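Local coordinates for protein cohesin (Archaeoglobus fulgidus, PDB 2XDH) that probably mediates protein-protein adhesion as the cohesin domain of a longer, non-cellulosomal archaeal protein, the kind of module that pairs with a dockerin, at residues A[41-54]-A[78-92]. Residues are numbered along the deposited sequence; the frame is centred on the assembly and turned at random.
Sequences NVLEVEDVLQGSLT and ISGDGSLFYVKFRVT
Leu43 lays its tip on the Phe89 ring where strand 43-50 runs antiparallel to strand 85-91. From the base outward, Leu43 CB meets Phe89 CD1 at 3.8 Å. With CG anti to the carbonyl carbon, chi1 -64° directs the branch over the ring. The side chain crosses Phe89 at about a right angle and splits: CD1 forms a CH-pi contact, 3.8 Å from the ring centroid and 12° off its normal, while CD2 turns to Val91 CG2. Val87 CG1 lies over the opposite face of the ring, offset toward the rim, and Val45 CG2 comes obliquely to Phe89 CE1.

Backbone hydrogen bonds join Glu44 with Arg90 in both directions, and Leu49 with Tyr86 likewise. Between them a classic beta bulge sets Glu46 and Asp47 together opposite Lys88: Lys88 O takes Glu46 N at 2.8 Å and, weakly, Asp47 N.

Beyond Gly51 the chain curls against residues 82-84. Ser83 OG accepts Ser52 N at 2.7 Å, almost straight at 172°, and Ser83 N returns a bond to Ser52 OG. Thr54 OG1 donates to Leu84 O at 2.6 Å from above the carbonyl plane and accepts Gly51 N, while its CG2 touches Ile78 CD1. A valine in place of Thr54 would probably cost Leu84 O its short hydroxyl bond and leave Gly51 N without its side-chain acceptor.

In the cohesin beta-sandwich, strand 43-50 borders strand 82-91, which pairs on its other side with strand 17-38; the inward side chains pack on strands 67-74 and 142-151, Val45 on Ile68 and Leu43 on Phe149.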
loop_
_atom_site.group_PDB
_atom_site.type_symbol
_atom_site.label_atom_id
_atom_site.label_comp_id
_atom_site.label_asym_id
_atom_site.label_seq_id
_atom_site.Cartn_x
_atom_site.Cartn_y
_atom_site.Cartn_z
ATOM N N ASN A 41 -34.735 -12.572 16.143
ATOM C CA ASN A 41 -35.893 -12.101 16.906
ATOM C C ASN A 41 -35.679 -12.099 18.410
ATOM O O ASN A 41 -36.339 -11.360 19.135
ATOM C CB ASN A 41 -37.124 -12.961 16.602
ATOM C CG ASN A 41 -37.754 -12.623 15.275
ATOM O OD1 ASN A 41 -37.698 -11.480 14.824
ATOM N ND2 ASN A 41 -38.361 -13.618 14.638
ATOM N N VAL A 42 -34.768 -12.945 18.885
ATOM C CA VAL A 42 -34.489 -13.025 20.312
ATOM C C VAL A 42 -33.698 -11.826 20.809
ATOM O O VAL A 42 -33.525 -11.650 22.015
ATOM C CB VAL A 42 -33.744 -14.323 20.686
ATOM C CG1 VAL A 42 -34.654 -15.526 20.494
ATOM C CG2 VAL A 42 -32.470 -14.467 19.872
ATOM N N LEU A 43 -33.211 -11.005 19.878
ATOM C CA LEU A 43 -32.473 -9.804 20.244
ATOM C C LEU A 43 -33.249 -8.524 19.938
ATOM O O LEU A 43 -34.043 -8.458 18.999
ATOM C CB LEU A 43 -31.109 -9.773 19.556
ATOM C CG LEU A 43 -30.120 -10.877 19.939
ATOM C CD1 LEU A 43 -28.767 -10.622 19.276
ATOM C CD2 LEU A 43 -29.951 -10.964 21.440
ATOM N N GLU A 44 -33.003 -7.505 20.745
ATOM C CA GLU A 44 -33.615 -6.209 20.540
ATOM C C GLU A 44 -32.550 -5.142 20.668
ATOM O O GLU A 44 -31.787 -5.137 21.632
ATOM C CB GLU A 44 -34.707 -5.974 21.583
ATOM C CG GLU A 44 -35.003 -4.522 21.818
ATOM C CD GLU A 44 -36.193 -4.340 22.716
ATOM O OE1 GLU A 44 -36.967 -5.315 22.851
ATOM O OE2 GLU A 44 -36.347 -3.239 23.287
ATOM N N VAL A 45 -32.497 -4.240 19.696
ATOM C CA VAL A 45 -31.444 -3.233 19.651
ATOM C C VAL A 45 -31.723 -2.099 20.636
ATOM O O VAL A 45 -32.793 -1.488 20.599
ATOM C CB VAL A 45 -31.275 -2.661 18.229
ATOM C CG1 VAL A 45 -30.322 -1.463 18.233
ATOM C CG2 VAL A 45 -30.778 -3.744 17.276
ATOM N N GLU A 46 -30.762 -1.836 21.521
ATOM C CA GLU A 46 -30.868 -0.738 22.489
ATOM C C GLU A 46 -30.023 0.473 22.069
ATOM O O GLU A 46 -30.385 1.623 22.326
ATOM C CB GLU A 46 -30.453 -1.199 23.894
ATOM C CG GLU A 46 -31.225 -2.402 24.434
ATOM C CD GLU A 46 -32.596 -2.040 24.997
ATOM O OE1 GLU A 46 -33.463 -2.935 25.056
ATOM O OE2 GLU A 46 -32.808 -0.870 25.391
ATOM N N ASP A 47 -28.886 0.229 21.432
ATOM C CA ASP A 47 -28.051 1.335 20.973
ATOM C C ASP A 47 -27.049 0.836 19.944
ATOM O O ASP A 47 -26.762 -0.360 19.873
ATOM C CB ASP A 47 -27.322 1.988 22.152
ATOM C CG ASP A 47 -26.929 3.436 21.876
ATOM O OD1 ASP A 47 -27.292 3.978 20.803
ATOM O OD2 ASP A 47 -26.269 4.037 22.749
ATOM N N VAL A 48 -26.537 1.762 19.143
ATOM C CA VAL A 48 -25.492 1.476 18.165
ATOM C C VAL A 48 -24.423 2.544 18.354
ATOM O O VAL A 48 -24.709 3.740 18.213
ATOM C CB VAL A 48 -26.035 1.542 16.731
ATOM C CG1 VAL A 48 -24.928 1.280 15.710
ATOM C CG2 VAL A 48 -27.196 0.545 16.537
ATOM N N LEU A 49 -23.206 2.117 18.688
ATOM C CA LEU A 49 -22.140 3.044 19.058
ATOM C C LEU A 49 -20.955 2.915 18.109
ATOM O O LEU A 49 -20.682 1.830 17.596
ATOM C CB LEU A 49 -21.666 2.755 20.485
ATOM C CG LEU A 49 -22.638 2.946 21.650
ATOM C CD1 LEU A 49 -21.994 2.518 22.956
ATOM C CD2 LEU A 49 -23.095 4.383 21.742
ATOM N N GLN A 50 -20.264 4.030 17.874
ATOM C CA GLN A 50 -19.016 4.031 17.107
ATOM C C GLN A 50 -18.012 3.104 17.770
ATOM O O GLN A 50 -18.053 2.893 18.987
ATOM C CB GLN A 50 -18.460 5.467 16.962
ATOM C CG GLN A 50 -19.190 6.280 15.892
ATOM C CD GLN A 50 -19.236 7.774 16.180
ATOM O OE1 GLN A 50 -20.063 8.232 16.963
ATOM N NE2 GLN A 50 -18.362 8.543 15.527
ATOM N N GLY A 51 -17.116 2.542 16.965
ATOM C CA GLY A 51 -16.116 1.612 17.456
ATOM C C GLY A 51 -14.749 2.254 17.568
ATOM O O GLY A 51 -14.634 3.480 17.489
ATOM N N SER A 52 -13.716 1.428 17.752
ATOM C CA SER A 52 -12.373 1.940 18.027
ATOM C C SER A 52 -11.787 2.686 16.831
ATOM O O SER A 52 -10.886 3.505 16.978
ATOM C CB SER A 52 -11.427 0.800 18.435
ATOM O OG SER A 52 -11.181 -0.092 17.352
ATOM N N LEU A 53 -12.302 2.411 15.641
ATOM C CA LEU A 53 -11.746 3.021 14.436
ATOM C C LEU A 53 -12.564 4.196 13.929
ATOM O O LEU A 53 -12.121 4.914 13.049
ATOM C CB LEU A 53 -11.640 1.982 13.310
ATOM C CG LEU A 53 -10.688 0.826 13.568
ATOM C CD1 LEU A 53 -10.839 -0.253 12.464
ATOM C CD2 LEU A 53 -9.263 1.354 13.619
ATOM N N THR A 54 -13.767 4.378 14.464
ATOM C CA THR A 54 -14.718 5.292 13.849
ATOM C C THR A 54 -15.187 6.378 14.828
ATOM O O THR A 54 -16.213 6.999 14.599
ATOM C CB THR A 54 -15.953 4.537 13.316
ATOM O OG1 THR A 54 -16.464 3.695 14.356
ATOM C CG2 THR A 54 -15.596 3.661 12.090
ATOM N N ILE A 78 -9.605 4.524 6.883
ATOM C CA ILE A 78 -9.540 3.558 7.970
ATOM C C ILE A 78 -8.655 2.412 7.522
ATOM O O ILE A 78 -8.873 1.845 6.443
ATOM C CB ILE A 78 -10.955 3.019 8.263
ATOM C CG1 ILE A 78 -11.822 4.143 8.857
ATOM C CG2 ILE A 78 -10.919 1.847 9.222
ATOM C CD1 ILE A 78 -13.315 3.762 8.959
ATOM N N SER A 79 -7.650 2.076 8.321
ATOM C CA SER A 79 -6.743 0.983 7.986
ATOM C C SER A 79 -6.508 0.093 9.196
ATOM O O SER A 79 -6.736 0.512 10.332
ATOM C CB SER A 79 -5.384 1.539 7.515
ATOM O OG SER A 79 -5.541 2.330 6.345
ATOM N N GLY A 80 -6.030 -1.123 8.950
ATOM C CA GLY A 80 -5.682 -2.046 10.018
ATOM C C GLY A 80 -6.873 -2.815 10.566
ATOM O O GLY A 80 -7.834 -3.095 9.847
ATOM N N ASP A 81 -6.797 -3.177 11.843
ATOM C CA ASP A 81 -7.821 -3.996 12.472
ATOM C C ASP A 81 -8.466 -3.188 13.594
ATOM O O ASP A 81 -7.786 -2.426 14.267
ATOM C CB ASP A 81 -7.209 -5.229 13.116
ATOM C CG ASP A 81 -6.388 -6.075 12.149
ATOM O OD1 ASP A 81 -6.490 -5.910 10.918
ATOM O OD2 ASP A 81 -5.642 -6.937 12.644
ATOM N N GLY A 82 -9.754 -3.395 13.830
ATOM C CA GLY A 82 -10.425 -2.729 14.934
ATOM C C GLY A 82 -11.930 -2.801 14.769
ATOM O O GLY A 82 -12.419 -3.364 13.799
ATOM N N SER A 83 -12.672 -2.248 15.725
ATOM C CA SER A 83 -14.121 -2.242 15.617
ATOM C C SER A 83 -14.625 -1.049 14.807
ATOM O O SER A 83 -14.115 0.072 14.930
ATOM C CB SER A 83 -14.762 -2.263 17.009
ATOM O OG SER A 83 -14.183 -1.277 17.841
ATOM N N LEU A 84 -15.626 -1.315 13.976
ATOM C CA LEU A 84 -16.325 -0.297 13.199
ATOM C C LEU A 84 -17.484 0.260 14.004
ATOM O O LEU A 84 -17.782 1.450 13.942
ATOM C CB LEU A 84 -16.864 -0.905 11.901
ATOM C CG LEU A 84 -15.794 -1.375 10.920
ATOM C CD1 LEU A 84 -16.454 -2.024 9.710
ATOM C CD2 LEU A 84 -14.934 -0.175 10.507
ATOM N N PHE A 85 -18.156 -0.613 14.744
ATOM C CA PHE A 85 -19.227 -0.174 15.637
ATOM C C PHE A 85 -19.566 -1.296 16.600
ATOM O O PHE A 85 -19.115 -2.423 16.420
ATOM C CB PHE A 85 -20.465 0.313 14.870
ATOM C CG PHE A 85 -21.101 -0.737 13.964
ATOM C CD1 PHE A 85 -22.172 -1.502 14.410
ATOM C CD2 PHE A 85 -20.650 -0.919 12.664
ATOM C CE1 PHE A 85 -22.776 -2.449 13.589
ATOM C CE2 PHE A 85 -21.245 -1.864 11.824
ATOM C CZ PHE A 85 -22.311 -2.634 12.292
ATOM N N TYR A 86 -20.326 -0.969 17.639
ATOM C CA TYR A 86 -20.768 -1.936 18.637
ATOM C C TYR A 86 -22.282 -1.843 18.644
ATOM O O TYR A 86 -22.836 -0.747 18.530
ATOM C CB TYR A 86 -20.232 -1.561 20.036
ATOM C CG TYR A 86 -18.811 -2.009 20.307
ATOM C CD1 TYR A 86 -18.557 -3.247 20.902
ATOM C CD2 TYR A 86 -17.720 -1.201 19.981
ATOM C CE1 TYR A 86 -17.257 -3.676 21.160
ATOM C CE2 TYR A 86 -16.407 -1.629 20.230
ATOM C CZ TYR A 86 -16.191 -2.870 20.819
ATOM O OH TYR A 86 -14.912 -3.319 21.074
ATOM N N VAL A 87 -22.960 -2.977 18.752
ATOM C CA VAL A 87 -24.399 -2.934 18.946
ATOM C C VAL A 87 -24.730 -3.400 20.357
ATOM O O VAL A 87 -24.285 -4.452 20.796
ATOM C CB VAL A 87 -25.174 -3.765 17.885
ATOM C CG1 VAL A 87 -26.675 -3.645 18.108
ATOM C CG2 VAL A 87 -24.826 -3.280 16.482
ATOM N N LYS A 88 -25.485 -2.589 21.086
ATOM C CA LYS A 88 -25.955 -3.010 22.391
ATOM C C LYS A 88 -27.311 -3.670 22.188
ATOM O O LYS A 88 -28.256 -3.033 21.707
ATOM C CB LYS A 88 -26.064 -1.820 23.350
ATOM C CG LYS A 88 -26.387 -2.232 24.781
ATOM C CD LYS A 88 -26.426 -1.036 25.720
ATOM C CE LYS A 88 -26.365 -1.486 27.172
ATOM N NZ LYS A 88 -25.176 -2.366 27.402
ATOM N N PHE A 89 -27.396 -4.950 22.533
ATOM C CA PHE A 89 -28.631 -5.706 22.394
ATOM C C PHE A 89 -29.165 -6.039 23.770
ATOM O O PHE A 89 -28.418 -6.091 24.745
ATOM C CB PHE A 89 -28.388 -7.040 21.693
ATOM C CG PHE A 89 -28.148 -6.939 20.210
ATOM C CD1 PHE A 89 -29.167 -6.559 19.352
ATOM C CD2 PHE A 89 -26.912 -7.291 19.671
ATOM C CE1 PHE A 89 -28.960 -6.508 17.989
ATOM C CE2 PHE A 89 -26.690 -7.238 18.325
ATOM C CZ PHE A 89 -27.710 -6.845 17.466
ATOM N N ARG A 90 -30.464 -6.284 23.840
ATOM C CA ARG A 90 -31.058 -6.847 25.033
ATOM C C ARG A 90 -31.624 -8.183 24.627
ATOM O O ARG A 90 -32.274 -8.297 23.587
ATOM C CB ARG A 90 -32.163 -5.948 25.571
ATOM C CG ARG A 90 -33.080 -6.657 26.547
ATOM C CD ARG A 90 -33.373 -5.784 27.740
ATOM N NE ARG A 90 -34.398 -6.372 28.593
ATOM C CZ ARG A 90 -34.980 -5.733 29.601
ATOM N NH1 ARG A 90 -34.634 -4.482 29.877
ATOM N NH2 ARG A 90 -35.905 -6.344 30.329
ATOM N N VAL A 91 -31.356 -9.201 25.430
ATOM C CA VAL A 91 -31.843 -10.539 25.129
ATOM C C VAL A 91 -33.275 -10.681 25.631
ATOM O O VAL A 91 -33.523 -10.717 26.836
ATOM C CB VAL A 91 -30.945 -11.613 25.772
ATOM C CG1 VAL A 91 -31.402 -13.013 25.373
ATOM C CG2 VAL A 91 -29.491 -11.377 25.400
ATOM N N THR A 92 -34.215 -10.756 24.697
ATOM C CA THR A 92 -35.630 -10.828 25.034
ATOM C C THR A 92 -36.071 -12.257 25.337
ATOM O O THR A 92 -36.055 -13.122 24.459
ATOM C CB THR A 92 -36.488 -10.269 23.892
ATOM O OG1 THR A 92 -36.383 -11.125 22.751
ATOM C CG2 THR A 92 -36.015 -8.881 23.514
#